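Local structure of beta-ketoacyl-[acyl-carrier-protein] synthase FabY (4CW4) at residues G329-E341 and F348-F361. The protein catalyses the condensation of acetyl-CoA with malonyl-ACP to make beta-acetoacetyl-ACP, the primer that starts fatty acid synthesis. Sequence-based numbering, arbitrary orientation.
Sequences GALATEEGLRLIE and FRRASRPFGENCGF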
# COMPACT_ATOMS: atom_id res chain seq x y z
N GLY A 329 19.80 4.20 11.65
CA GLY A 329 20.35 3.47 12.78
C GLY A 329 19.54 2.25 13.17
O GLY A 329 19.64 1.78 14.29
N ALA A 330 18.74 1.73 12.24
CA ALA A 330 17.78 0.65 12.55
C ALA A 330 18.35 -0.75 12.48
O ALA A 330 17.77 -1.66 13.07
CB ALA A 330 16.59 0.75 11.61
N LEU A 331 19.44 -0.94 11.73
CA LEU A 331 19.96 -2.29 11.46
C LEU A 331 21.17 -2.63 12.30
O LEU A 331 21.92 -1.75 12.69
CB LEU A 331 20.36 -2.44 9.99
CG LEU A 331 19.27 -2.13 8.95
CD1 LEU A 331 19.83 -2.37 7.56
CD2 LEU A 331 18.00 -2.95 9.20
N ALA A 332 21.34 -3.93 12.55
CA ALA A 332 22.56 -4.43 13.19
C ALA A 332 23.72 -4.33 12.21
O ALA A 332 23.71 -4.96 11.16
CB ALA A 332 22.37 -5.87 13.59
N THR A 333 24.73 -3.55 12.57
CA THR A 333 25.93 -3.41 11.74
C THR A 333 27.03 -4.36 12.22
O THR A 333 26.98 -4.87 13.33
CB THR A 333 26.48 -2.00 11.83
OG1 THR A 333 26.99 -1.77 13.15
CG2 THR A 333 25.41 -0.95 11.49
N GLU A 334 28.02 -4.59 11.37
CA GLU A 334 29.18 -5.35 11.80
C GLU A 334 29.82 -4.71 13.04
O GLU A 334 30.15 -5.40 14.01
CB GLU A 334 30.20 -5.47 10.67
CG GLU A 334 31.48 -6.20 11.05
CD GLU A 334 32.34 -6.47 9.84
OE1 GLU A 334 32.74 -5.49 9.16
OE2 GLU A 334 32.62 -7.66 9.57
N GLU A 335 29.99 -3.40 13.05
CA GLU A 335 30.59 -2.77 14.22
C GLU A 335 29.73 -2.94 15.47
O GLU A 335 30.26 -3.14 16.56
CB GLU A 335 30.86 -1.29 13.96
CG GLU A 335 32.06 -1.04 13.08
CD GLU A 335 33.37 -1.64 13.63
OE1 GLU A 335 33.60 -1.65 14.86
OE2 GLU A 335 34.16 -2.12 12.81
N GLY A 336 28.41 -2.89 15.32
CA GLY A 336 27.52 -3.09 16.44
C GLY A 336 27.70 -4.48 17.04
O GLY A 336 27.78 -4.64 18.25
N LEU A 337 27.77 -5.49 16.18
CA LEU A 337 27.94 -6.84 16.65
C LEU A 337 29.32 -7.07 17.25
O LEU A 337 29.48 -7.86 18.18
CB LEU A 337 27.67 -7.83 15.51
CG LEU A 337 26.22 -7.84 15.01
CD1 LEU A 337 26.11 -8.56 13.68
CD2 LEU A 337 25.29 -8.48 16.06
N ARG A 338 30.34 -6.38 16.73
CA ARG A 338 31.68 -6.48 17.31
C ARG A 338 31.68 -6.03 18.76
O ARG A 338 32.39 -6.59 19.59
CB ARG A 338 32.66 -5.63 16.49
CG ARG A 338 33.06 -6.28 15.19
CD ARG A 338 34.00 -5.38 14.39
NE ARG A 338 34.64 -6.10 13.29
CZ ARG A 338 35.25 -5.51 12.26
NH1 ARG A 338 35.32 -4.19 12.18
NH2 ARG A 338 35.81 -6.25 11.31
N LEU A 339 30.88 -5.02 19.06
CA LEU A 339 30.79 -4.51 20.43
C LEU A 339 30.12 -5.53 21.34
O LEU A 339 30.56 -5.72 22.46
CB LEU A 339 30.01 -3.19 20.47
CG LEU A 339 30.76 -1.96 19.95
CD1 LEU A 339 29.85 -0.75 19.92
CD2 LEU A 339 31.98 -1.66 20.80
N ILE A 340 29.06 -6.17 20.84
CA ILE A 340 28.36 -7.17 21.63
C ILE A 340 29.25 -8.39 21.89
O ILE A 340 29.26 -8.93 23.00
CB ILE A 340 27.04 -7.59 20.96
CG1 ILE A 340 26.05 -6.43 21.04
CG2 ILE A 340 26.42 -8.84 21.63
CD1 ILE A 340 24.90 -6.57 20.13
N GLU A 341 29.99 -8.81 20.88
CA GLU A 341 30.82 -10.01 20.99
C GLU A 341 32.18 -9.73 21.61
O GLU A 341 32.82 -10.64 22.12
CB GLU A 341 31.01 -10.64 19.62
CG GLU A 341 29.76 -11.28 19.06
CD GLU A 341 30.05 -12.22 17.91
OE1 GLU A 341 30.93 -13.09 18.06
OE2 GLU A 341 29.42 -12.08 16.87
N PHE A 348 27.73 -13.67 12.10
CA PHE A 348 26.57 -13.03 11.51
C PHE A 348 25.33 -13.91 11.61
O PHE A 348 24.23 -13.42 11.44
CB PHE A 348 26.83 -12.62 10.07
CG PHE A 348 27.78 -11.47 9.95
CD1 PHE A 348 27.38 -10.21 10.29
CD2 PHE A 348 29.08 -11.66 9.50
CE1 PHE A 348 28.25 -9.13 10.20
CE2 PHE A 348 29.95 -10.59 9.40
CZ PHE A 348 29.53 -9.32 9.76
N ARG A 349 25.50 -15.20 11.90
CA ARG A 349 24.34 -16.05 12.14
C ARG A 349 23.61 -15.66 13.41
O ARG A 349 22.45 -16.03 13.58
CB ARG A 349 24.75 -17.53 12.18
CG ARG A 349 25.26 -17.96 10.81
CD ARG A 349 25.80 -19.37 10.68
NE ARG A 349 26.02 -19.62 9.25
CZ ARG A 349 27.12 -19.29 8.58
NH1 ARG A 349 28.16 -18.75 9.22
NH2 ARG A 349 27.21 -19.54 7.28
N ARG A 350 24.26 -14.88 14.27
CA ARG A 350 23.63 -14.41 15.50
C ARG A 350 23.37 -12.90 15.42
O ARG A 350 23.31 -12.21 16.44
CB ARG A 350 24.49 -14.75 16.71
CG ARG A 350 24.61 -16.26 16.92
CD ARG A 350 25.55 -16.61 18.05
NE ARG A 350 25.06 -16.12 19.33
CZ ARG A 350 25.73 -16.16 20.48
NH1 ARG A 350 26.95 -16.68 20.53
NH2 ARG A 350 25.17 -15.67 21.57
N ALA A 351 23.19 -12.38 14.21
CA ALA A 351 22.95 -10.94 14.07
C ALA A 351 21.65 -10.51 14.73
O ALA A 351 21.53 -9.37 15.20
CB ALA A 351 22.96 -10.52 12.62
N SER A 352 20.68 -11.42 14.76
CA SER A 352 19.35 -11.13 15.29
C SER A 352 19.16 -11.81 16.64
O SER A 352 19.07 -13.04 16.74
CB SER A 352 18.29 -11.58 14.29
OG SER A 352 17.02 -11.11 14.70
N ARG A 353 19.11 -10.97 17.68
CA ARG A 353 19.15 -11.38 19.08
C ARG A 353 17.99 -10.76 19.88
O ARG A 353 18.20 -9.91 20.75
CB ARG A 353 20.49 -10.90 19.69
CG ARG A 353 21.70 -11.66 19.19
CD ARG A 353 22.98 -10.83 19.35
NE ARG A 353 24.22 -11.52 19.00
CZ ARG A 353 25.05 -12.11 19.86
NH1 ARG A 353 24.76 -12.16 21.16
NH2 ARG A 353 26.17 -12.66 19.41
N PRO A 354 16.74 -11.09 19.50
CA PRO A 354 15.58 -10.55 20.23
C PRO A 354 15.71 -10.74 21.74
O PRO A 354 16.03 -11.83 22.19
CB PRO A 354 14.41 -11.36 19.68
CG PRO A 354 14.88 -11.89 18.36
CD PRO A 354 16.36 -12.13 18.54
N PHE A 355 15.48 -9.67 22.50
CA PHE A 355 15.48 -9.68 23.96
C PHE A 355 16.83 -9.92 24.62
O PHE A 355 16.91 -9.95 25.83
CB PHE A 355 14.40 -10.62 24.51
CG PHE A 355 13.02 -10.21 24.07
CD1 PHE A 355 12.42 -9.07 24.57
CD2 PHE A 355 12.36 -10.94 23.10
CE1 PHE A 355 11.19 -8.66 24.10
CE2 PHE A 355 11.12 -10.55 22.65
CZ PHE A 355 10.52 -9.41 23.16
N GLY A 356 17.89 -10.04 23.81
CA GLY A 356 19.24 -10.13 24.33
C GLY A 356 19.98 -8.82 24.17
O GLY A 356 19.41 -7.85 23.71
N GLU A 357 21.24 -8.79 24.58
CA GLU A 357 22.13 -7.73 24.12
C GLU A 357 22.01 -7.69 22.59
O GLU A 357 22.14 -8.71 21.92
CB GLU A 357 23.57 -7.97 24.56
CG GLU A 357 23.76 -8.02 26.07
CD GLU A 357 23.41 -6.72 26.76
OE1 GLU A 357 23.70 -5.65 26.18
OE2 GLU A 357 22.83 -6.77 27.87
N ASN A 358 21.73 -6.52 22.04
CA ASN A 358 21.44 -6.42 20.62
C ASN A 358 21.67 -5.01 20.10
O ASN A 358 22.01 -4.10 20.88
CB ASN A 358 20.03 -6.98 20.28
CG ASN A 358 18.90 -6.25 20.98
OD1 ASN A 358 19.01 -5.07 21.32
ND2 ASN A 358 17.76 -6.94 21.14
N CYS A 359 21.54 -4.83 18.78
CA CYS A 359 21.96 -3.57 18.17
C CYS A 359 21.31 -3.28 16.82
O CYS A 359 21.90 -2.60 15.98
CB CYS A 359 23.48 -3.57 18.03
SG CYS A 359 24.16 -4.93 17.03
N GLY A 360 20.06 -3.71 16.66
CA GLY A 360 19.30 -3.38 15.46
C GLY A 360 18.78 -4.62 14.76
O GLY A 360 19.28 -5.73 14.98
N PHE A 361 17.79 -4.43 13.90
CA PHE A 361 17.18 -5.55 13.22
C PHE A 361 18.00 -5.99 12.01
O PHE A 361 18.92 -5.30 11.56
CB PHE A 361 15.67 -5.31 12.94
CG PHE A 361 15.33 -4.43 11.76
CD1 PHE A 361 15.21 -4.96 10.48
CD2 PHE A 361 14.96 -3.13 11.95
CE1 PHE A 361 14.81 -4.20 9.42
CE2 PHE A 361 14.55 -2.34 10.87
CZ PHE A 361 14.49 -2.89 9.61
O HOH W 1 21.74 0.17 14.95
O HOH W 2 24.43 -2.03 15.06
O HOH W 3 26.88 -11.99 16.63
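A single beta bridge between Leu-331 and Phe-361, with apolar side-chain packing beyond it, joins helix 334-341 and its lead-in to the loop that runs on to strand 366-374 of the ketosynthase. Phe-361 N donates to Ala-330 O (2.9 Å), in the carbonyl plane. Ala-332 N donates to Phe-361 O (3.0 Å), tilted 31° from the plane of the Phe-361 carbonyl. Leu-331 CD2 lies over one face of the Phe-361 ring, 3.5 Å from its centroid, a CH-pi contact. With chi1 at 79°, Phe-361 CG sits between its backbone N and carbonyl carbon, and the ring swings back to Leu-331 and to Ala-330 CB. The ring also meets Tyr-325 edge-to-face and His-477, a predicted active-site residue.

Thr-333 OG1 caps the helix by accepting from Gly-336 N. Cys-359 SG rests on the helix backbone, 3.6 Å from Gly-336 C, and touches Leu-337 CD2 and Ile-340 CD1. Leu-337 CD1 reaches Phe-348 and Ala-351 CB. Ile-340 CG2 lies over one face of the Arg-353 guanidinium, 3.7 Å from NH1. Water 3 links Arg-353 NH2 to Glu-341 OE2, which also accepts from Asp-347 N. Water 2 links Cys-359 O to Thr-333 N.

The chemistry is mainly apolar, with two direct backbone bonds. The bridge fixes the Phe-361 backbone, and Leu-331 CD2 probably limits ring movement beside His-477. Water, not a direct salt bridge, joins Glu-341 and Arg-353, whose opposite charges probably still attract.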